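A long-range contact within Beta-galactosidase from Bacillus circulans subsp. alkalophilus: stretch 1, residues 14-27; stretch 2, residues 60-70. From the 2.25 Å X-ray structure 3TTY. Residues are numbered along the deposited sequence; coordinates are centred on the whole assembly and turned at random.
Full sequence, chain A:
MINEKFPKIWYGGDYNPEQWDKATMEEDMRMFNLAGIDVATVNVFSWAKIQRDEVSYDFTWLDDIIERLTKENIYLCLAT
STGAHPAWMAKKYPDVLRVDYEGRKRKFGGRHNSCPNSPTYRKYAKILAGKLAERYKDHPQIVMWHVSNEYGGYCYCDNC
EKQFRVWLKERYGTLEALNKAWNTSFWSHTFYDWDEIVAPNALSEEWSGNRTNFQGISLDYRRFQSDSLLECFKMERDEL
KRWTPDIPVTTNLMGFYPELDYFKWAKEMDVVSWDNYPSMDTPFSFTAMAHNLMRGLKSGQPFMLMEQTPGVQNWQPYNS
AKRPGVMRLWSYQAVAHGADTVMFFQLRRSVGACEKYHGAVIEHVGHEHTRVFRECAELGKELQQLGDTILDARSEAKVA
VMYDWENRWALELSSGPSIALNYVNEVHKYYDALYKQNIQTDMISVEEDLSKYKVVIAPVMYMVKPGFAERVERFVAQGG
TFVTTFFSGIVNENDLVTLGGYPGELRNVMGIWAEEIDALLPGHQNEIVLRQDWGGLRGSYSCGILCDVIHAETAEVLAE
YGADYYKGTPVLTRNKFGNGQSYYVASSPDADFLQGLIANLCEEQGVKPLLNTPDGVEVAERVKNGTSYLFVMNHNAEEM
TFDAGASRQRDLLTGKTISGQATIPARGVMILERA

Stretch 1, residues 14-27: DYNPEQWDKATMEE
Stretch 2 60-70: TWLDDIIERLT

The contact is a modest helix-against-loop-and-helix packing, burying 480 Å² summed over both sides, in which a small apolar centre around Ile65 and Met25 is accompanied by two salt bridges between the helices.

Stretch 2 is helical from Thr60 through Thr70, with phi/psi near -60/-42 and i to i-4 amide bonds such as Arg68 N to Asp64 O (2.9 Å). Stretch 1 is more varied. Tyr15 is extended (-141/132), while Asn16 (-136/62) turns out of that conformation before the 3-10 segment formed by Pro17, Glu18 and Gln19, with Trp20 N donating to Pro17 O at 2.7 Å. Trp20 (-121/-132) and Asp21 (-158/-176) then lead into the helix that starts at Lys22. Asp21, chi1 p, is its N-cap: OD2 accepts from Thr24 N at 3.1 Å, although the position of OD2 is less certain because it is crowded in the model.

The two helices run in nearly the same direction, with a signed crossing angle of -25° and a closest axial approach of 11.6 Å. Register is set by CA-CA distances of 7.5 Å for Pro17 and Ile65, 7.8 Å for Glu18 and Trp61, and 8.6 Å for Met25 and Arg68.

Ile65 (m, t) leaves its backbone sideways, yet its end reaches stretch 1, where CD1 lies 3.6 Å from Pro17 CG. Met25 points toward the helix with all three chi angles t; this extended chain carries CE to 3.7 Å from Ile65 CA, 4.0 Å from Ile65 CG1 and 3.8 Å from Arg68 CB. One methyl thus packs against successive turns of stretch 2. Further along stretch 2, Leu69 CD2 lies 4.1 Å from CE2 of Tyr15 (chi1 t), an oblique approach to the ring. At the N-terminal end of stretch 2, Glu18 (p, m) places OE1 3.6 Å from CZ3 of Trp61 (chi1 p, chi2 -83°), also obliquely; OE1 is hydrogen-bonded elsewhere in the structure.

The salt bridges join residues four apart on each helix. Lys22 and Glu26 both start sideways and bend inward at their ends. Lys22 (m, t, chi3 147°, t) sets NZ 2.6 Å from Asp64 OD2, donating a hydrogen bond. Arg68 (t, p, t, chi4 87°) meets Glu26 (m, m, chi3 125°) in a bidentate pair: NE donates to OE1 at 2.8 Å and 177°, while NH2 donates to OE2 at 3.1 Å and 171°. These nearly linear bonds fit the position of Glu26 OE1 at the guanidinium edge, near its plane.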

# COMPACT_ATOMS: atom_id res chain seq x y z
N ASP A 14 10.10 -29.92 16.72
CA ASP A 14 11.04 -28.93 17.24
C ASP A 14 10.95 -28.86 18.76
O ASP A 14 9.86 -28.75 19.33
CB ASP A 14 10.79 -27.55 16.62
CG ASP A 14 11.47 -27.37 15.26
OD1 ASP A 14 11.38 -28.28 14.40
OD2 ASP A 14 12.11 -26.31 15.04
N TYR A 15 12.10 -28.92 19.42
CA TYR A 15 12.18 -28.95 20.87
C TYR A 15 13.37 -28.10 21.26
O TYR A 15 14.45 -28.24 20.69
CB TYR A 15 12.33 -30.40 21.36
CG TYR A 15 12.49 -30.60 22.87
CD1 TYR A 15 11.63 -29.98 23.78
CD2 TYR A 15 13.48 -31.44 23.37
CE1 TYR A 15 11.77 -30.17 25.15
CE2 TYR A 15 13.63 -31.64 24.75
CZ TYR A 15 12.77 -31.01 25.63
OH TYR A 15 12.91 -31.19 26.99
N ASN A 16 13.18 -27.20 22.23
CA ASN A 16 14.17 -26.17 22.56
C ASN A 16 14.38 -25.99 24.05
O ASN A 16 14.14 -24.92 24.61
CB ASN A 16 13.74 -24.86 21.92
CG ASN A 16 13.61 -24.97 20.42
OD1 ASN A 16 14.60 -25.11 19.72
ND2 ASN A 16 12.38 -24.93 19.92
N PRO A 17 14.86 -27.05 24.72
CA PRO A 17 15.05 -27.05 26.16
C PRO A 17 16.09 -26.02 26.59
O PRO A 17 16.08 -25.62 27.75
CB PRO A 17 15.55 -28.46 26.45
CG PRO A 17 16.17 -28.92 25.15
CD PRO A 17 15.29 -28.32 24.10
N GLU A 18 16.97 -25.60 25.68
CA GLU A 18 17.97 -24.59 26.05
C GLU A 18 17.32 -23.23 26.36
O GLU A 18 17.98 -22.32 26.85
CB GLU A 18 19.09 -24.47 24.99
CG GLU A 18 18.63 -23.97 23.60
CD GLU A 18 18.21 -25.11 22.68
OE1 GLU A 18 18.68 -25.13 21.52
OE2 GLU A 18 17.42 -25.98 23.11
N GLN A 19 16.03 -23.10 26.07
CA GLN A 19 15.25 -21.93 26.48
C GLN A 19 14.74 -22.11 27.91
O GLN A 19 14.19 -21.19 28.51
CB GLN A 19 14.04 -21.71 25.55
CG GLN A 19 14.40 -21.45 24.08
CD GLN A 19 13.18 -21.34 23.15
OE1 GLN A 19 12.02 -21.44 23.59
NE2 GLN A 19 13.44 -21.16 21.85
N TRP A 20 14.92 -23.30 28.45
CA TRP A 20 14.31 -23.65 29.74
C TRP A 20 15.35 -24.04 30.79
O TRP A 20 16.33 -23.33 30.97
CB TRP A 20 13.27 -24.74 29.54
CG TRP A 20 12.14 -24.26 28.72
CD1 TRP A 20 12.06 -24.24 27.35
CD2 TRP A 20 10.93 -23.67 29.21
NE1 TRP A 20 10.86 -23.69 26.96
CE2 TRP A 20 10.16 -23.32 28.08
CE3 TRP A 20 10.43 -23.41 30.49
CZ2 TRP A 20 8.90 -22.74 28.19
CZ3 TRP A 20 9.18 -22.81 30.60
CH2 TRP A 20 8.42 -22.48 29.46
N ASP A 21 15.13 -25.15 31.48
CA ASP A 21 16.09 -25.65 32.46
C ASP A 21 15.85 -27.14 32.68
O ASP A 21 15.02 -27.75 31.99
CB ASP A 21 16.03 -24.87 33.79
CG ASP A 21 14.67 -24.95 34.47
OD1 ASP A 21 14.43 -24.19 35.44
OD2 ASP A 21 13.83 -25.76 34.05
N LYS A 22 16.59 -27.75 33.60
CA LYS A 22 16.49 -29.20 33.77
C LYS A 22 15.16 -29.67 34.35
O LYS A 22 14.59 -30.67 33.89
CB LYS A 22 17.67 -29.74 34.58
CG LYS A 22 18.99 -29.50 33.86
CD LYS A 22 20.06 -30.47 34.28
CE LYS A 22 20.96 -30.75 33.10
NZ LYS A 22 22.31 -31.19 33.52
N ALA A 23 14.65 -28.95 35.34
CA ALA A 23 13.36 -29.30 35.92
C ALA A 23 12.27 -29.36 34.83
O ALA A 23 11.53 -30.34 34.74
CB ALA A 23 12.99 -28.33 37.05
N THR A 24 12.17 -28.33 33.99
CA THR A 24 11.12 -28.40 32.98
C THR A 24 11.37 -29.55 32.01
O THR A 24 10.44 -30.19 31.53
CB THR A 24 10.84 -27.04 32.25
OG1 THR A 24 10.89 -27.21 30.83
CG2 THR A 24 11.77 -25.96 32.69
N MET A 25 12.63 -29.85 31.78
CA MET A 25 13.00 -30.97 30.94
C MET A 25 12.47 -32.30 31.50
O MET A 25 12.07 -33.17 30.72
CB MET A 25 14.52 -31.00 30.78
CG MET A 25 14.96 -31.83 29.62
SD MET A 25 16.56 -31.32 28.97
CE MET A 25 16.62 -32.46 27.61
N GLU A 26 12.45 -32.44 32.82
CA GLU A 26 11.84 -33.63 33.43
C GLU A 26 10.35 -33.71 33.12
O GLU A 26 9.82 -34.77 32.81
CB GLU A 26 12.09 -33.69 34.94
CG GLU A 26 13.53 -33.95 35.33
CD GLU A 26 14.09 -35.22 34.70
OE1 GLU A 26 15.15 -35.15 34.03
OE2 GLU A 26 13.46 -36.29 34.88
N GLU A 27 9.66 -32.57 33.20
CA GLU A 27 8.25 -32.53 32.81
C GLU A 27 8.07 -32.81 31.32
O GLU A 27 7.12 -33.48 30.93
CB GLU A 27 7.62 -31.19 33.19
CG GLU A 27 7.21 -31.11 34.65
CD GLU A 27 6.34 -32.28 35.07
OE1 GLU A 27 6.84 -33.16 35.79
OE2 GLU A 27 5.15 -32.32 34.67
N THR A 60 28.74 -28.79 25.70
CA THR A 60 28.39 -29.51 26.93
C THR A 60 26.89 -29.46 27.23
O THR A 60 26.31 -30.46 27.65
CB THR A 60 29.22 -29.05 28.15
OG1 THR A 60 28.91 -27.69 28.48
CG2 THR A 60 30.72 -29.18 27.85
N TRP A 61 26.27 -28.31 26.97
CA TRP A 61 24.84 -28.13 27.18
C TRP A 61 24.06 -29.08 26.29
O TRP A 61 23.06 -29.69 26.70
CB TRP A 61 24.42 -26.68 26.88
CG TRP A 61 24.57 -26.32 25.42
CD1 TRP A 61 25.70 -25.93 24.78
CD2 TRP A 61 23.55 -26.38 24.41
NE1 TRP A 61 25.46 -25.73 23.44
CE2 TRP A 61 24.14 -26.00 23.19
CE3 TRP A 61 22.19 -26.72 24.43
CZ2 TRP A 61 23.42 -25.94 22.00
CZ3 TRP A 61 21.47 -26.65 23.24
CH2 TRP A 61 22.09 -26.26 22.05
N LEU A 62 24.52 -29.22 25.06
CA LEU A 62 23.86 -30.06 24.07
C LEU A 62 24.07 -31.55 24.38
O LEU A 62 23.15 -32.35 24.22
CB LEU A 62 24.38 -29.73 22.67
CG LEU A 62 23.76 -30.53 21.54
CD1 LEU A 62 22.28 -30.31 21.54
CD2 LEU A 62 24.39 -30.12 20.21
N ASP A 63 25.27 -31.92 24.82
CA ASP A 63 25.52 -33.29 25.30
C ASP A 63 24.41 -33.73 26.26
O ASP A 63 23.87 -34.82 26.14
CB ASP A 63 26.86 -33.40 26.03
CG ASP A 63 28.05 -33.22 25.11
OD1 ASP A 63 27.87 -33.13 23.89
OD2 ASP A 63 29.19 -33.18 25.64
N ASP A 64 24.09 -32.86 27.22
CA ASP A 64 23.13 -33.19 28.26
C ASP A 64 21.73 -33.38 27.73
O ASP A 64 21.02 -34.30 28.14
CB ASP A 64 23.12 -32.12 29.33
CG ASP A 64 24.08 -32.41 30.44
OD1 ASP A 64 25.08 -33.14 30.18
OD2 ASP A 64 23.84 -31.93 31.57
N ILE A 65 21.33 -32.49 26.83
CA ILE A 65 20.04 -32.60 26.19
C ILE A 65 19.92 -33.93 25.44
O ILE A 65 18.92 -34.64 25.57
CB ILE A 65 19.80 -31.42 25.24
CG1 ILE A 65 19.47 -30.19 26.07
CG2 ILE A 65 18.68 -31.74 24.26
CD1 ILE A 65 19.78 -28.89 25.36
N ILE A 66 20.94 -34.28 24.68
CA ILE A 66 20.93 -35.49 23.88
C ILE A 66 20.92 -36.74 24.77
O ILE A 66 20.20 -37.71 24.51
CB ILE A 66 22.11 -35.53 22.90
CG1 ILE A 66 21.89 -34.50 21.79
CG2 ILE A 66 22.26 -36.90 22.29
CD1 ILE A 66 23.10 -34.27 20.93
N GLU A 67 21.72 -36.71 25.84
CA GLU A 67 21.78 -37.81 26.78
C GLU A 67 20.43 -38.02 27.43
O GLU A 67 19.92 -39.14 27.47
CB GLU A 67 22.88 -37.57 27.82
CG GLU A 67 23.18 -38.75 28.73
CD GLU A 67 23.51 -40.02 27.96
OE1 GLU A 67 23.95 -39.93 26.79
OE2 GLU A 67 23.32 -41.12 28.54
N ARG A 68 19.83 -36.94 27.92
CA ARG A 68 18.54 -37.05 28.60
C ARG A 68 17.46 -37.69 27.74
O ARG A 68 16.71 -38.55 28.21
CB ARG A 68 18.05 -35.68 29.09
CG ARG A 68 16.75 -35.79 29.91
CD ARG A 68 16.98 -36.64 31.16
NE ARG A 68 15.75 -36.94 31.91
CZ ARG A 68 14.95 -37.97 31.67
NH1 ARG A 68 15.22 -38.83 30.69
NH2 ARG A 68 13.87 -38.15 32.42
N LEU A 69 17.38 -37.26 26.48
CA LEU A 69 16.43 -37.82 25.53
C LEU A 69 16.74 -39.28 25.21
O LEU A 69 15.84 -40.10 25.05
CB LEU A 69 16.46 -37.00 24.23
CG LEU A 69 15.87 -35.58 24.31
CD1 LEU A 69 16.38 -34.75 23.15
CD2 LEU A 69 14.35 -35.64 24.31
N THR A 70 18.03 -39.58 25.08
CA THR A 70 18.46 -40.94 24.81
C THR A 70 17.98 -41.87 25.93
O THR A 70 17.60 -43.01 25.68
CB THR A 70 19.99 -41.01 24.65
OG1 THR A 70 20.37 -40.27 23.49
CG2 THR A 70 20.45 -42.46 24.49